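Local coordinates for levoglucosan dehydrogenase (PDB 6A3F), which catalyses the NAD(+)-dependent oxidation of levoglucosan to 3-dehydrolevoglucosan, working as a homotetramer of the Gfo/Idh/MocA family, at residues B[36-41]-B[357-362]; B[46-51]-B[343-348]; B[175-180]-B[280-285]; B[226-231]-B[268-273]. All coordinates share one frame; numbering follows the deposited sequence.

Helix 35-48, which follows the first strand of the Rossmann domain, supplies the first segments of contacts 1 and 2. The chain then runs through the rest of that domain into the C-terminal domain, where strand 174-182 opens contact 3 and strand 225-233 opens contact 4. Contact 4 closes first, at 268-273, nested inside contact 3, which closes on the next strand at 280-285; the two share one mixed sheet, their centres 9 Å apart. Contact 2 closes around both at 343-348, and contact 1 around everything at 357-362, so no loops cross. Contacts 1 and 2 return the late chain to the nucleotide-binding domain, and W346 bonds E357 between them.

Contact 1 of 4, residues B[36-41]-B[357-362]; sequences KAHSLA and ETKIIE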
loop_
_atom_site.group_PDB
_atom_site.type_symbol
_atom_site.label_atom_id
_atom_site.label_comp_id
_atom_site.label_asym_id
_atom_site.label_seq_id
_atom_site.Cartn_x
_atom_site.Cartn_y
_atom_site.Cartn_z
ATOM N N LYS B 36 29.619 -8.701 8.984
ATOM C CA LYS B 36 29.022 -7.789 9.965
ATOM C C LYS B 36 27.719 -8.410 10.512
ATOM O O LYS B 36 27.390 -8.243 11.711
ATOM C CB LYS B 36 28.808 -6.374 9.399
ATOM C CG LYS B 36 27.764 -6.222 8.293
ATOM C CD LYS B 36 27.418 -4.788 7.915
ATOM C CE LYS B 36 28.333 -4.216 6.860
ATOM N NZ LYS B 36 27.937 -2.844 6.457
ATOM N N ALA B 37 26.977 -9.153 9.693
ATOM C CA ALA B 37 25.690 -9.647 10.180
ATOM C C ALA B 37 25.900 -10.792 11.189
ATOM O O ALA B 37 25.134 -10.953 12.173
ATOM C CB ALA B 37 24.873 -10.122 8.995
ATOM N N HIS B 38 26.918 -11.631 10.897
ATOM C CA HIS B 38 27.344 -12.716 11.793
ATOM C C HIS B 38 27.853 -12.145 13.125
ATOM O O HIS B 38 27.429 -12.585 14.184
ATOM C CB HIS B 38 28.377 -13.613 11.090
ATOM C CG HIS B 38 27.875 -14.280 9.851
ATOM N ND1 HIS B 38 27.593 -15.633 9.794
ATOM C CD2 HIS B 38 27.666 -13.795 8.603
ATOM C CE1 HIS B 38 27.194 -15.938 8.585
ATOM N NE2 HIS B 38 27.233 -14.827 7.834
ATOM N N SER B 39 28.747 -11.182 13.064
ATOM C CA SER B 39 29.399 -10.716 14.290
ATOM C C SER B 39 28.420 -9.868 15.091
ATOM O O SER B 39 28.470 -9.904 16.317
ATOM C CB SER B 39 30.688 -9.993 13.987
ATOM O OG SER B 39 30.454 -8.967 13.048
ATOM N N LEU B 40 27.475 -9.198 14.398
ATOM C CA LEU B 40 26.364 -8.537 15.075
ATOM C C LEU B 40 25.561 -9.559 15.872
ATOM O O LEU B 40 25.185 -9.278 17.002
ATOM C CB LEU B 40 25.454 -7.877 14.043
ATOM C CG LEU B 40 24.119 -7.376 14.576
ATOM C CD1 LEU B 40 24.336 -6.292 15.630
ATOM C CD2 LEU B 40 23.279 -6.855 13.431
ATOM N N ALA B 41 25.206 -10.677 15.240
ATOM C CA ALA B 41 24.388 -11.665 15.902
ATOM C C ALA B 41 25.067 -12.148 17.200
ATOM O O ALA B 41 24.401 -12.229 18.234
ATOM C CB ALA B 41 24.094 -12.820 14.986
ATOM N N GLU B 357 18.048 -8.500 13.036
ATOM C CA GLU B 357 17.209 -9.199 14.043
ATOM C C GLU B 357 16.983 -10.663 13.630
ATOM O O GLU B 357 16.927 -11.516 14.517
ATOM C CB GLU B 357 15.877 -8.472 14.276
ATOM C CG GLU B 357 16.064 -7.195 15.075
ATOM C CD GLU B 357 16.321 -5.923 14.266
ATOM O OE1 GLU B 357 16.774 -6.011 13.107
ATOM O OE2 GLU B 357 16.031 -4.833 14.772
ATOM N N THR B 358 16.892 -10.958 12.337
ATOM C CA THR B 358 16.700 -12.344 11.912
ATOM C C THR B 358 17.931 -13.172 12.299
ATOM O O THR B 358 17.825 -14.299 12.786
ATOM C CB THR B 358 16.393 -12.472 10.416
ATOM O OG1 THR B 358 17.556 -12.236 9.603
ATOM C CG2 THR B 358 15.249 -11.563 10.033
ATOM N N LYS B 359 19.094 -12.581 12.128
ATOM C CA LYS B 359 20.351 -13.286 12.507
ATOM C C LYS B 359 20.485 -13.414 14.034
ATOM O O LYS B 359 21.046 -14.418 14.531
ATOM C CB LYS B 359 21.569 -12.568 11.920
ATOM C CG LYS B 359 21.634 -12.490 10.403
ATOM C CD LYS B 359 21.696 -13.858 9.709
ATOM C CE LYS B 359 23.039 -14.559 9.870
ATOM N NZ LYS B 359 22.943 -15.933 9.333
ATOM N N ILE B 360 20.006 -12.415 14.777
ATOM C CA ILE B 360 20.029 -12.444 16.239
ATOM C C ILE B 360 19.105 -13.559 16.771
ATOM O O ILE B 360 19.486 -14.324 17.708
ATOM C CB ILE B 360 19.725 -11.047 16.840
ATOM C CG1 ILE B 360 20.853 -10.049 16.570
ATOM C CG2 ILE B 360 19.493 -11.156 18.332
ATOM C CD1 ILE B 360 20.475 -8.628 16.793
ATOM N N ILE B 361 17.943 -13.696 16.174
ATOM C CA ILE B 361 16.969 -14.704 16.561
ATOM C C ILE B 361 17.516 -16.084 16.205
ATOM O O ILE B 361 17.447 -17.025 17.001
ATOM C CB ILE B 361 15.618 -14.452 15.886
ATOM C CG1 ILE B 361 14.987 -13.159 16.383
ATOM C CG2 ILE B 361 14.658 -15.604 16.106
ATOM C CD1 ILE B 361 13.855 -12.705 15.525
ATOM N N GLU B 362 18.061 -16.196 14.996
ATOM C CA GLU B 362 18.717 -17.424 14.533
ATOM C C GLU B 362 19.779 -17.878 15.547
ATOM O O GLU B 362 19.763 -19.045 15.997
ATOM C CB GLU B 362 19.279 -17.162 13.129
ATOM C CG GLU B 362 19.929 -18.366 12.461
ATOM C CD GLU B 362 20.500 -17.989 11.104
ATOM O OE1 GLU B 362 21.360 -17.062 11.074
ATOM O OE2 GLU B 362 20.044 -18.595 10.094
#
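A41 rests its methyl group on the backbone of K359 where two helices cross: helix 35-48, the first helix of the Rossmann fold, and helix 355-371, which returns to it from late in the chain. The short axes approach to 8.6 Å at a crossing angle of -51°. Small residues permit the close part. A41 CB lies 3.5 Å from K359 O, and A41 CA takes CG1 of I360 at 3.9 Å. One turn earlier, the carbonyl oxygen of A37, already bonded to A41 N within its helix, touches K359 CB at 3.9 Å. The packing thins on both flanks. On one, L40 CG and I360 CD1 only graze at 4.4 Å, and L40 also packs on A44 of the second subunit. On the other, K359 bends at chi2 and chi3, which carries its amine up the flank to lie between H38 and E362; H38 CE1 stays 4.3 Å from NZ, without a bond. H38 ND1 is held by D98. Although all the touching residues are buried, no hydrogen bond joins the segments. This polar flank adjoins the cofactor site: the side chain of K359 is about 4 Å from those of Y355 and N152, both NADH-binding residues. Its charge is probably balanced by E362, whose OE1 takes K359 NZ on the syn lone pair in a 2.6 Å salt bridge.

Contact 2 of 4, residues B[46-51]-B[343-348]; sequences PMFFWP and EGLWPI
F49 lays one face of its ring over the backbone of G344, a CH-pi contact in which CA stands 3.9 Å from the ring centroid and 20° off the normal. The contact joins the end of helix 35-48, the first helix of the Rossmann fold, to the loop leading into helix 355-371. At the ring's edge, in its plane, E343 OE2 comes to 3.7 Å from F49 CE1, the carboxylate turned steeply against the ring; H364 stacks with F49. F48 shares G344: its CB, CG and CD2 lie against the G344 carbonyl oxygen, 3.1 Å from CD2. With CG anti to its own carbonyl carbon (chi1 -80°), its ring reaches toward L345 and W346. L345 CD2 meets the ring edge at CD2, while the far end points at the indole in an offset edge-to-face pair, planes 71° apart, with F48 CZ 3.7 Å from W346 CH2. The indole is held in turn by E357, which accepts from NE1 and so helps to position the surface F48 meets. K36 of the second subunit makes a cation-pi contact with the F48 ring and bonds the carbonyls of G344 and L345, placing this junction at a subunit interface. No direct hydrogen bond spans the segments; a water donates to both backbones, at 2.7 Å to F48 O and 3.0 Å to E343 O.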
loop_
_atom_site.group_PDB
_atom_site.type_symbol
_atom_site.label_atom_id
_atom_site.label_comp_id
_atom_site.label_asym_id
_atom_site.label_seq_id
_atom_site.Cartn_x
_atom_site.Cartn_y
_atom_site.Cartn_z
ATOM N N PRO B 46 22.919 -12.113 23.279
ATOM C CA PRO B 46 22.591 -12.079 24.730
ATOM C C PRO B 46 22.020 -10.728 25.233
ATOM O O PRO B 46 21.365 -10.675 26.280
ATOM C CB PRO B 46 23.936 -12.418 25.380
ATOM C CG PRO B 46 24.959 -11.918 24.395
ATOM C CD PRO B 46 24.365 -12.222 23.041
ATOM N N MET B 47 22.282 -9.635 24.545
ATOM C CA MET B 47 21.679 -8.358 24.893
ATOM C C MET B 47 20.160 -8.476 24.746
ATOM O O MET B 47 19.437 -7.877 25.534
ATOM C CB MET B 47 22.145 -7.202 24.003
ATOM C CG MET B 47 23.643 -7.046 23.908
ATOM S SD MET B 47 24.031 -5.685 22.774
ATOM C CE MET B 47 25.826 -5.601 22.849
ATOM N N PHE B 48 19.712 -9.221 23.736
ATOM C CA PHE B 48 18.291 -9.296 23.381
ATOM C C PHE B 48 17.571 -10.355 24.200
ATOM O O PHE B 48 16.419 -10.169 24.602
ATOM C CB PHE B 48 18.152 -9.567 21.873
ATOM C CG PHE B 48 18.332 -8.328 21.018
ATOM C CD1 PHE B 48 19.360 -7.439 21.252
ATOM C CD2 PHE B 48 17.477 -8.046 19.971
ATOM C CE1 PHE B 48 19.523 -6.301 20.473
ATOM C CE2 PHE B 48 17.623 -6.892 19.212
ATOM C CZ PHE B 48 18.642 -6.020 19.460
ATOM N N PHE B 49 18.257 -11.479 24.405
ATOM C CA PHE B 49 17.637 -12.625 25.024
ATOM C C PHE B 49 18.446 -12.982 26.275
ATOM O O PHE B 49 19.525 -13.586 26.157
ATOM C CB PHE B 49 17.642 -13.793 24.042
ATOM C CG PHE B 49 16.765 -13.651 22.833
ATOM C CD1 PHE B 49 15.431 -14.028 22.873
ATOM C CD2 PHE B 49 17.265 -13.147 21.643
ATOM C CE1 PHE B 49 14.621 -13.943 21.757
ATOM C CE2 PHE B 49 16.439 -13.042 20.539
ATOM C CZ PHE B 49 15.126 -13.477 20.582
ATOM N N TRP B 50 17.941 -12.592 27.443
ATOM C CA TRP B 50 18.713 -12.652 28.676
ATOM C C TRP B 50 17.865 -13.165 29.859
ATOM O O TRP B 50 16.745 -12.679 30.108
ATOM C CB TRP B 50 19.323 -11.297 29.013
ATOM C CG TRP B 50 20.300 -11.401 30.143
ATOM C CD1 TRP B 50 20.053 -11.164 31.469
ATOM C CD2 TRP B 50 21.664 -11.844 30.064
ATOM N NE1 TRP B 50 21.190 -11.385 32.205
ATOM C CE2 TRP B 50 22.192 -11.795 31.374
ATOM C CE3 TRP B 50 22.503 -12.233 29.019
ATOM C CZ2 TRP B 50 23.519 -12.119 31.664
ATOM C CZ3 TRP B 50 23.812 -12.545 29.302
ATOM C CH2 TRP B 50 24.308 -12.513 30.615
ATOM N N PRO B 51 18.375 -14.132 30.619
ATOM C CA PRO B 51 19.694 -14.792 30.471
ATOM C C PRO B 51 19.851 -15.602 29.181
ATOM O O PRO B 51 18.937 -16.282 28.756
ATOM C CB PRO B 51 19.760 -15.802 31.641
ATOM C CG PRO B 51 18.749 -15.294 32.631
ATOM C CD PRO B 51 17.648 -14.718 31.761
ATOM N N GLU B 343 9.621 -11.190 22.976
ATOM C CA GLU B 343 10.272 -11.007 24.273
ATOM C C GLU B 343 11.717 -10.550 24.084
ATOM O O GLU B 343 12.317 -9.910 24.980
ATOM C CB GLU B 343 10.203 -12.296 25.115
ATOM C CG GLU B 343 11.132 -13.404 24.658
ATOM C CD GLU B 343 10.645 -14.256 23.501
ATOM O OE1 GLU B 343 9.532 -13.977 22.958
ATOM O OE2 GLU B 343 11.382 -15.218 23.147
ATOM N N GLY B 344 12.305 -10.929 22.970
ATOM C CA GLY B 344 13.709 -10.526 22.695
ATOM C C GLY B 344 13.824 -9.234 21.893
ATOM O O GLY B 344 14.953 -8.774 21.678
ATOM N N LEU B 345 12.732 -8.587 21.513
ATOM C CA LEU B 345 12.843 -7.510 20.507
ATOM C C LEU B 345 12.329 -6.180 21.090
ATOM O O LEU B 345 12.723 -5.778 22.165
ATOM C CB LEU B 345 12.074 -7.961 19.241
ATOM C CG LEU B 345 12.592 -9.282 18.660
ATOM C CD1 LEU B 345 11.735 -9.813 17.539
ATOM C CD2 LEU B 345 14.030 -9.100 18.234
ATOM N N TRP B 346 11.591 -5.409 20.297
ATOM C CA TRP B 346 11.379 -4.005 20.592
ATOM C C TRP B 346 10.102 -3.791 21.416
ATOM O O TRP B 346 9.230 -4.627 21.385
ATOM C CB TRP B 346 11.357 -3.180 19.294
ATOM C CG TRP B 346 12.608 -3.352 18.486
ATOM C CD1 TRP B 346 12.674 -3.807 17.198
ATOM C CD2 TRP B 346 13.966 -3.098 18.886
ATOM N NE1 TRP B 346 13.964 -3.821 16.757
ATOM C CE2 TRP B 346 14.787 -3.402 17.770
ATOM C CE3 TRP B 346 14.589 -2.621 20.033
ATOM C CZ2 TRP B 346 16.169 -3.245 17.786
ATOM C CZ3 TRP B 346 15.959 -2.488 20.064
ATOM C CH2 TRP B 346 16.751 -2.829 18.960
ATOM N N PRO B 347 10.022 -2.649 22.124
ATOM C CA PRO B 347 8.967 -2.371 23.103
ATOM C C PRO B 347 7.574 -2.268 22.485
ATOM O O PRO B 347 6.593 -2.490 23.203
ATOM C CB PRO B 347 9.323 -1.036 23.805
ATOM C CG PRO B 347 10.609 -0.577 23.193
ATOM C CD PRO B 347 11.111 -1.733 22.356
ATOM N N ILE B 348 7.486 -1.902 21.194
ATOM C CA ILE B 348 6.281 -1.724 20.502
ATOM C C ILE B 348 6.391 -2.285 19.090
ATOM O O ILE B 348 7.507 -2.378 18.552
ATOM C CB ILE B 348 5.851 -0.243 20.425
ATOM C CG1 ILE B 348 6.964 0.636 19.876
ATOM C CG2 ILE B 348 5.336 0.244 21.777
ATOM C CD1 ILE B 348 6.475 2.039 19.597
HETATM O O HOH W 1 14.744 -8.190 25.273
#

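Contact 3 of 4, residues B[175-180]-B[280-285]; sequences LSFRGT and GSVEAT
R178 lies along the sheet surface and spends the edge of its guanidinium on S281 and E283 of the adjacent strand, and its NH2 also nears R178 NE of the third subunit; the E283 carboxylate probably offsets the like charges. The chain starts with CG anti to N (chi1 170°) and bends at chi2, which swings the group over the neighbouring strand. There NH1 donates to S281 OG at 2.9 Å, while NH2 makes a salt bridge to E283 OE1, also 2.9 Å and nearly straight at 167°. Both acceptors lie in the guanidinium plane, yet E283 OE1 is approached from above its carboxylate plane, the two groups standing almost perpendicular. A water accepts from R178 NH1 and donates to E283 OE1. Beneath, the strands run parallel: G179 N bonds S281 O at 2.9 Å, and G179 O receives E283 N at 3.0 Å. The opposite face is apolar, with V282 CG2 at the edge of the F177 ring, 4.0 Å from CE1. In the mixed sheet of the C-terminal domain, strand 279-285 lies between 174-182 and 267-274. Helix 206-221 covers the F177 and V282 face, whereas the third subunit packs on the side of S281 and E283.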
loop_
_atom_site.group_PDB
_atom_site.type_symbol
_atom_site.label_atom_id
_atom_site.label_comp_id
_atom_site.label_asym_id
_atom_site.label_seq_id
_atom_site.Cartn_x
_atom_site.Cartn_y
_atom_site.Cartn_z
ATOM N N LEU B 175 -4.603 -25.091 1.212
ATOM C CA LEU B 175 -4.904 -25.585 -0.116
ATOM C C LEU B 175 -3.787 -25.220 -1.103
ATOM O O LEU B 175 -3.427 -26.040 -1.959
ATOM C CB LEU B 175 -6.213 -24.984 -0.590
ATOM C CG LEU B 175 -7.373 -25.138 0.369
ATOM C CD1 LEU B 175 -8.604 -24.483 -0.222
ATOM C CD2 LEU B 175 -7.565 -26.617 0.730
ATOM N N SER B 176 -3.316 -23.953 -1.052
ATOM C CA SER B 176 -2.518 -23.415 -2.125
ATOM C C SER B 176 -1.485 -22.434 -1.541
ATOM O O SER B 176 -1.749 -21.678 -0.597
ATOM C CB SER B 176 -3.413 -22.784 -3.174
ATOM O OG SER B 176 -2.765 -22.643 -4.429
ATOM N N PHE B 177 -0.254 -22.506 -2.095
ATOM C CA PHE B 177 0.879 -21.685 -1.701
ATOM C C PHE B 177 1.508 -21.067 -2.951
ATOM O O PHE B 177 1.704 -21.731 -3.972
ATOM C CB PHE B 177 1.928 -22.521 -0.938
ATOM C CG PHE B 177 3.263 -21.852 -0.665
ATOM C CD1 PHE B 177 4.254 -21.808 -1.633
ATOM C CD2 PHE B 177 3.515 -21.212 0.540
ATOM C CE1 PHE B 177 5.453 -21.154 -1.389
ATOM C CE2 PHE B 177 4.732 -20.611 0.799
ATOM C CZ PHE B 177 5.699 -20.562 -0.175
ATOM N N ARG B 178 1.828 -19.781 -2.841
ATOM C CA ARG B 178 2.547 -19.012 -3.878
ATOM C C ARG B 178 3.729 -18.391 -3.148
ATOM O O ARG B 178 3.505 -17.678 -2.170
ATOM C CB ARG B 178 1.647 -17.965 -4.570
ATOM C CG ARG B 178 2.388 -16.976 -5.483
ATOM C CD ARG B 178 3.159 -17.702 -6.610
ATOM N NE ARG B 178 3.732 -16.770 -7.574
ATOM C CZ ARG B 178 4.389 -17.084 -8.674
ATOM N NH1 ARG B 178 4.547 -18.359 -9.025
ATOM N NH2 ARG B 178 4.899 -16.090 -9.388
ATOM N N GLY B 179 4.954 -18.612 -3.607
ATOM C CA GLY B 179 6.086 -17.928 -2.985
ATOM C C GLY B 179 7.038 -17.380 -4.023
ATOM O O GLY B 179 7.255 -18.003 -5.084
ATOM N N THR B 180 7.569 -16.164 -3.758
ATOM C CA THR B 180 8.468 -15.568 -4.749
ATOM C C THR B 180 9.675 -14.949 -4.049
ATOM O O THR B 180 9.650 -14.623 -2.874
ATOM C CB THR B 180 7.818 -14.530 -5.658
ATOM O OG1 THR B 180 7.572 -13.321 -4.938
ATOM C CG2 THR B 180 6.613 -15.057 -6.412
ATOM N N GLY B 280 1.078 -25.654 -5.159
ATOM C CA GLY B 280 1.689 -24.326 -5.089
ATOM C C GLY B 280 2.672 -24.058 -6.215
ATOM O O GLY B 280 2.852 -24.832 -7.148
ATOM N N SER B 281 3.385 -22.955 -6.062
ATOM C CA SER B 281 4.353 -22.540 -7.063
ATOM C C SER B 281 5.341 -21.572 -6.398
ATOM O O SER B 281 4.983 -20.927 -5.411
ATOM C CB SER B 281 3.716 -21.973 -8.318
ATOM O OG SER B 281 3.148 -20.683 -8.139
ATOM N N VAL B 282 6.596 -21.646 -6.853
ATOM C CA VAL B 282 7.707 -20.800 -6.415
ATOM C C VAL B 282 8.348 -20.166 -7.660
ATOM O O VAL B 282 8.549 -20.840 -8.700
ATOM C CB VAL B 282 8.741 -21.585 -5.579
ATOM C CG1 VAL B 282 10.065 -20.820 -5.480
ATOM C CG2 VAL B 282 8.215 -21.935 -4.203
ATOM N N GLU B 283 8.605 -18.860 -7.603
ATOM C CA GLU B 283 9.261 -18.166 -8.700
ATOM C C GLU B 283 10.352 -17.314 -8.085
ATOM O O GLU B 283 10.074 -16.562 -7.094
ATOM C CB GLU B 283 8.285 -17.294 -9.496
ATOM C CG GLU B 283 8.881 -16.519 -10.640
ATOM C CD GLU B 283 7.828 -15.834 -11.501
ATOM O OE1 GLU B 283 6.664 -16.397 -11.647
ATOM O OE2 GLU B 283 8.159 -14.736 -12.007
ATOM N N ALA B 284 11.528 -17.351 -8.684
ATOM C CA ALA B 284 12.629 -16.468 -8.226
ATOM C C ALA B 284 13.370 -15.931 -9.454
ATOM O O ALA B 284 13.466 -16.628 -10.473
ATOM C CB ALA B 284 13.526 -17.182 -7.234
ATOM N N THR B 285 13.866 -14.691 -9.366
ATOM C CA THR B 285 14.598 -14.082 -10.454
ATOM C C THR B 285 15.580 -13.038 -9.904
ATOM O O THR B 285 15.361 -12.417 -8.851
ATOM C CB THR B 285 13.636 -13.470 -11.486
ATOM O OG1 THR B 285 14.385 -13.153 -12.659
ATOM C CG2 THR B 285 12.924 -12.231 -10.971
HETATM O O HOH W 2 0.970 -20.842 -6.602
HETATM O O HOH W 3 5.418 -18.921 -11.628
#

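Contact 4 of 4, residues B[226-231]-B[268-273]; sequences SAVNAV and VMTMIR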
loop_
_atom_site.group_PDB
_atom_site.type_symbol
_atom_site.label_atom_id
_atom_site.label_comp_id
_atom_site.label_asym_id
_atom_site.label_seq_id
_atom_site.Cartn_x
_atom_site.Cartn_y
_atom_site.Cartn_z
ATOM N N SER B 226 6.130 -33.154 -2.726
ATOM C CA SER B 226 5.931 -34.489 -3.353
ATOM C C SER B 226 6.569 -34.535 -4.747
ATOM O O SER B 226 7.260 -35.498 -5.130
ATOM C CB SER B 226 4.479 -34.814 -3.424
ATOM O OG SER B 226 4.321 -36.092 -4.021
ATOM N N ALA B 227 6.286 -33.528 -5.557
ATOM C CA ALA B 227 6.799 -33.461 -6.909
ATOM C C ALA B 227 6.896 -31.997 -7.370
ATOM O O ALA B 227 6.169 -31.152 -6.893
ATOM C CB ALA B 227 5.965 -34.284 -7.862
ATOM N N VAL B 228 7.763 -31.759 -8.346
ATOM C CA VAL B 228 7.932 -30.442 -8.969
ATOM C C VAL B 228 7.909 -30.520 -10.505
ATOM O O VAL B 228 8.188 -31.555 -11.138
ATOM C CB VAL B 228 9.253 -29.814 -8.484
ATOM C CG1 VAL B 228 9.265 -29.558 -6.988
ATOM C CG2 VAL B 228 10.445 -30.698 -8.893
ATOM N N ASN B 229 7.636 -29.373 -11.131
ATOM C CA ASN B 229 7.642 -29.241 -12.569
ATOM C C ASN B 229 8.085 -27.813 -12.902
ATOM O O ASN B 229 7.417 -26.821 -12.489
ATOM C CB ASN B 229 6.273 -29.560 -13.170
ATOM C CG ASN B 229 6.300 -29.932 -14.644
ATOM O OD1 ASN B 229 6.971 -29.317 -15.453
ATOM N ND2 ASN B 229 5.536 -30.939 -15.007
ATOM N N ALA B 230 9.228 -27.676 -13.585
ATOM C CA ALA B 230 9.933 -26.396 -13.560
ATOM C C ALA B 230 10.378 -25.937 -14.945
ATOM O O ALA B 230 10.481 -26.696 -15.897
ATOM C CB ALA B 230 11.135 -26.448 -12.649
ATOM N N VAL B 231 10.713 -24.644 -14.990
ATOM C CA VAL B 231 11.376 -24.026 -16.116
ATOM C C VAL B 231 12.498 -23.148 -15.571
ATOM O O VAL B 231 12.240 -22.293 -14.730
ATOM C CB VAL B 231 10.425 -23.186 -16.998
ATOM C CG1 VAL B 231 11.189 -22.443 -18.106
ATOM C CG2 VAL B 231 9.287 -24.013 -17.577
ATOM N N VAL B 268 13.888 -19.060 -12.037
ATOM C CA VAL B 268 13.293 -20.348 -11.915
ATOM C C VAL B 268 11.800 -20.158 -11.629
ATOM O O VAL B 268 11.429 -19.324 -10.817
ATOM C CB VAL B 268 13.965 -21.202 -10.827
ATOM C CG1 VAL B 268 13.981 -20.536 -9.461
ATOM C CG2 VAL B 268 13.325 -22.582 -10.730
ATOM N N MET B 269 10.945 -20.881 -12.340
ATOM C CA MET B 269 9.595 -21.077 -11.824
ATOM C C MET B 269 9.292 -22.569 -11.740
ATOM O O MET B 269 9.726 -23.352 -12.592
ATOM C CB MET B 269 8.541 -20.338 -12.657
ATOM C CG MET B 269 8.273 -20.865 -14.033
ATOM S SD MET B 269 7.034 -19.917 -15.011
ATOM C CE MET B 269 7.455 -20.491 -16.658
ATOM N N THR B 270 8.570 -22.954 -10.696
ATOM C CA THR B 270 8.239 -24.362 -10.529
ATOM C C THR B 270 6.836 -24.458 -9.945
ATOM O O THR B 270 6.522 -23.710 -8.983
ATOM C CB THR B 270 9.276 -25.085 -9.669
ATOM O OG1 THR B 270 8.961 -26.486 -9.701
ATOM C CG2 THR B 270 9.335 -24.603 -8.233
ATOM N N MET B 271 6.037 -25.394 -10.487
ATOM C CA MET B 271 4.821 -25.813 -9.811
ATOM C C MET B 271 5.174 -26.921 -8.813
ATOM O O MET B 271 6.230 -27.580 -8.903
ATOM C CB MET B 271 3.753 -26.278 -10.792
ATOM C CG MET B 271 3.423 -25.290 -11.907
ATOM S SD MET B 271 1.945 -25.710 -12.882
ATOM C CE MET B 271 2.591 -27.037 -13.912
ATOM N N ILE B 272 4.348 -27.087 -7.777
ATOM C CA ILE B 272 4.621 -27.962 -6.670
ATOM C C ILE B 272 3.348 -28.731 -6.326
ATOM O O ILE B 272 2.236 -28.168 -6.286
ATOM C CB ILE B 272 5.072 -27.183 -5.429
ATOM C CG1 ILE B 272 6.281 -26.290 -5.704
ATOM C CG2 ILE B 272 5.263 -28.103 -4.217
ATOM C CD1 ILE B 272 6.382 -25.154 -4.717
ATOM N N ARG B 273 3.533 -30.043 -6.123
ATOM C CA ARG B 273 2.550 -30.815 -5.425
ATOM C C ARG B 273 3.130 -31.139 -4.055
ATOM O O ARG B 273 4.191 -31.766 -3.936
ATOM C CB ARG B 273 2.132 -32.073 -6.198
ATOM C CG ARG B 273 1.237 -32.988 -5.365
ATOM C CD ARG B 273 -0.198 -32.466 -5.140
ATOM N NE ARG B 273 -0.851 -32.402 -6.449
ATOM C CZ ARG B 273 -2.094 -31.999 -6.651
ATOM N NH1 ARG B 273 -2.869 -31.713 -5.611
ATOM N NH2 ARG B 273 -2.530 -31.854 -7.881
#
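T270 stands beside A230 and V228 on one face of an antiparallel strand pair, part of the mixed sheet of the C-terminal domain. Its CB lies 3.8 Å from A230 CB, in a non-hydrogen-bonded pair. From CB, OG1 leaves anti to the backbone N (chi1 -173°), which carries it along the strand toward V228 CB, 3.6 Å away, and into contact with N229 O at 3.2 Å. Here the hydroxyl donates to M271 O in its own strand at 3.0 Å. That carbonyl also accepts N229 N from across the strands, the two donors reaching it from opposite faces of its plane, so one oxygen ties the side chain to the backbone pairing. The other branch, CG2, touches V282 of strand 279-285. Helix 380-399 covers this face, I393 touching both V228 and A230. On the reverse face M269 extends beyond CG alongside V231 and lays its CE 4.0 Å from V231 CB. M271 and N229 there pack against N229 and M271 of the third subunit, placing this surface at a subunit interface. At the V231 end the backbone bonds pair V231 and M269 in both directions, each donor nearly in line with the C=O it meets. At the start of strand 225-233 the pairing slips into a classic beta bulge: S226 and A227 both face R273, whose single carbonyl oxygen receives S226 N at 2.7 Å and A227 N at 3.2 Å.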